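Local coordinates for protein glycoside Hydrolase Family 43_12 (Metagenome, PDB 7JVH) that probably hydrolyses glycosidic bonds in plant cell-wall polysaccharides or the oligosaccharides derived from them, as a family 43 glycoside hydrolase of gut microbial origin, at residues A[122-127]-A[135-140]. Sequence-based numbering, arbitrary orientation.
Sequences YAPAIH and FYMITT
Ala-125 and Ile-138 face each other as an antiparallel hydrogen-bonded pair, N of Ala-125 lying 3.0 Å from O of Ile-138 and N of Ile-138 3.0 Å from O of Ala-125, the latter bond nearly straight (176°). On the same face, the CG2 branch of Ile-138 comes alongside Ala-125, 3.9 Å from its CB, while CG1, anti to the backbone N (chi1 -169°), heads away from 122-127. His-127 and Tyr-136 form the next such pair on this face; the imidazole turns its edge to Ile-138 CG2, and the Tyr-136 ring leads outward until its OH bonds to Asn-132.

Ile-126 and selenomethionine Met-137 form the non-hydrogen-bonded pair between them on the other face. The chain of Met-137 bends at chi2 and chi3, curling its methyl back over Pro-124, though too closely to trust. Ile-126 lays CG1 3.5 Å from O of Tyr-136 and packs onto strand 72-76.

Ahead of Pro-124, N of Tyr-122 still bonds O of Thr-140 (3.0 Å). The Thr-139 hydroxyl, swung anti to its own N (chi1 -172°), brings OG1 within 3.0 Å of Tyr-122 O and 3.2 Å of Ala-123 O; a glycerol, probably from the crystallisation liquor, bonds N of Ala-123. Reciprocal pairs thus satisfy buried backbone groups across the inner two strands of this blade of the five-bladed β-propeller, while one threonine proton faces two carbonyl oxygens it cannot both fully serve.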
loop_
_atom_site.group_PDB
_atom_site.type_symbol
_atom_site.label_atom_id
_atom_site.label_comp_id
_atom_site.label_asym_id
_atom_site.label_seq_id
_atom_site.Cartn_x
_atom_site.Cartn_y
_atom_site.Cartn_z
ATOM N N TYR A 122 0.904 3.064 9.375
ATOM C CA TYR A 122 2.169 2.349 9.176
ATOM C C TYR A 122 1.923 0.812 9.131
ATOM O O TYR A 122 0.779 0.355 8.997
ATOM C CB TYR A 122 3.180 2.765 10.255
ATOM C CG TYR A 122 3.931 4.049 9.921
ATOM C CD1 TYR A 122 3.320 5.091 9.198
ATOM C CD2 TYR A 122 5.247 4.232 10.332
ATOM C CE1 TYR A 122 4.009 6.261 8.898
ATOM C CE2 TYR A 122 5.939 5.396 10.003
ATOM C CZ TYR A 122 5.311 6.408 9.289
ATOM O OH TYR A 122 6.012 7.538 8.962
ATOM N N ALA A 123 3.007 0.032 9.201
ATOM C CA ALA A 123 2.947 -1.428 9.105
ATOM C C ALA A 123 1.800 -2.038 9.899
ATOM O O ALA A 123 1.697 -1.842 11.104
ATOM C CB ALA A 123 4.258 -2.039 9.550
ATOM N N PRO A 124 0.874 -2.759 9.241
ATOM C CA PRO A 124 -0.160 -3.515 9.939
ATOM C C PRO A 124 0.324 -4.900 10.370
ATOM O O PRO A 124 1.227 -5.456 9.733
ATOM C CB PRO A 124 -1.231 -3.658 8.857
ATOM C CG PRO A 124 -0.465 -3.746 7.599
ATOM C CD PRO A 124 0.733 -2.844 7.776
ATOM N N ALA A 125 -0.261 -5.427 11.451
ATOM C CA ALA A 125 -0.137 -6.833 11.831
ATOM C C ALA A 125 -1.513 -7.412 12.171
ATOM O O ALA A 125 -2.130 -7.015 13.155
ATOM C CB ALA A 125 0.826 -6.991 12.997
ATOM N N ILE A 126 -2.002 -8.326 11.327
ATOM C CA ILE A 126 -3.278 -9.020 11.549
ATOM C C ILE A 126 -3.009 -10.373 12.238
ATOM O O ILE A 126 -1.950 -10.950 12.074
ATOM C CB ILE A 126 -4.085 -9.178 10.229
ATOM C CG1 ILE A 126 -5.531 -9.598 10.526
ATOM C CG2 ILE A 126 -3.433 -10.176 9.278
ATOM C CD1 ILE A 126 -6.395 -9.762 9.296
ATOM N N HIS A 127 -3.967 -10.838 13.040
ATOM C CA HIS A 127 -3.808 -12.037 13.850
ATOM C C HIS A 127 -5.154 -12.668 14.094
ATOM O O HIS A 127 -6.156 -11.979 14.150
ATOM C CB HIS A 127 -3.202 -11.697 15.216
ATOM C CG HIS A 127 -1.841 -11.094 15.133
ATOM N ND1 HIS A 127 -0.707 -11.871 15.138
ATOM C CD2 HIS A 127 -1.412 -9.803 15.107
ATOM C CE1 HIS A 127 0.362 -11.094 15.062
ATOM N NE2 HIS A 127 -0.036 -9.836 15.067
ATOM N N PHE A 135 -10.389 -11.921 15.887
ATOM C CA PHE A 135 -9.400 -11.292 15.008
ATOM C C PHE A 135 -8.921 -9.954 15.599
ATOM O O PHE A 135 -9.640 -9.288 16.341
ATOM C CB PHE A 135 -9.977 -11.089 13.606
ATOM C CG PHE A 135 -10.198 -12.371 12.838
ATOM C CD1 PHE A 135 -11.370 -13.119 13.008
ATOM C CD2 PHE A 135 -9.246 -12.827 11.937
ATOM C CE1 PHE A 135 -11.571 -14.290 12.303
ATOM C CE2 PHE A 135 -9.443 -13.999 11.228
ATOM C CZ PHE A 135 -10.605 -14.732 11.410
ATOM N N TYR A 136 -7.693 -9.575 15.232
ATOM C CA TYR A 136 -6.994 -8.387 15.718
ATOM C C TYR A 136 -6.240 -7.747 14.553
ATOM O O TYR A 136 -5.478 -8.417 13.860
ATOM C CB TYR A 136 -5.988 -8.784 16.799
ATOM C CG TYR A 136 -6.602 -9.220 18.108
ATOM C CD1 TYR A 136 -6.941 -10.555 18.343
ATOM C CD2 TYR A 136 -6.820 -8.299 19.123
ATOM C CE1 TYR A 136 -7.500 -10.947 19.542
ATOM C CE2 TYR A 136 -7.373 -8.682 20.343
ATOM C CZ TYR A 136 -7.715 -10.009 20.547
ATOM O OH TYR A 136 -8.259 -10.413 21.738
HETATM N N MSE A 137 -6.473 -6.453 14.331
HETATM C CA MSE A 137 -5.651 -5.665 13.426
HETATM C C MSE A 137 -4.970 -4.569 14.244
HETATM O O MSE A 137 -5.633 -3.649 14.722
HETATM C CB MSE A 137 -6.515 -5.078 12.303
HETATM C CG MSE A 137 -5.735 -4.683 11.067
HETATM SE SE MSE A 137 -4.610 -3.118 11.373
HETATM C CE MSE A 137 -2.881 -3.920 11.365
ATOM N N ILE A 138 -3.649 -4.691 14.413
ATOM C CA ILE A 138 -2.882 -3.765 15.231
ATOM C C ILE A 138 -1.836 -3.005 14.393
ATOM O O ILE A 138 -1.088 -3.595 13.624
ATOM C CB ILE A 138 -2.215 -4.501 16.422
ATOM C CG1 ILE A 138 -1.636 -3.504 17.422
ATOM C CG2 ILE A 138 -1.129 -5.454 15.952
ATOM C CD1 ILE A 138 -1.094 -4.166 18.682
ATOM N N THR A 139 -1.772 -1.684 14.596
ATOM C CA THR A 139 -0.919 -0.794 13.811
ATOM C C THR A 139 -0.595 0.515 14.546
ATOM O O THR A 139 -1.058 0.739 15.665
ATOM C CB THR A 139 -1.609 -0.482 12.468
ATOM O OG1 THR A 139 -0.710 0.230 11.618
ATOM C CG2 THR A 139 -2.866 0.323 12.674
ATOM N N THR A 140 0.210 1.364 13.898
ATOM C CA THR A 140 0.476 2.726 14.350
ATOM C C THR A 140 -0.218 3.699 13.393
ATOM O O THR A 140 -0.026 3.644 12.170
ATOM C CB THR A 140 1.977 3.041 14.372
ATOM O OG1 THR A 140 2.688 1.974 15.005
ATOM C CG2 THR A 140 2.258 4.300 15.158
#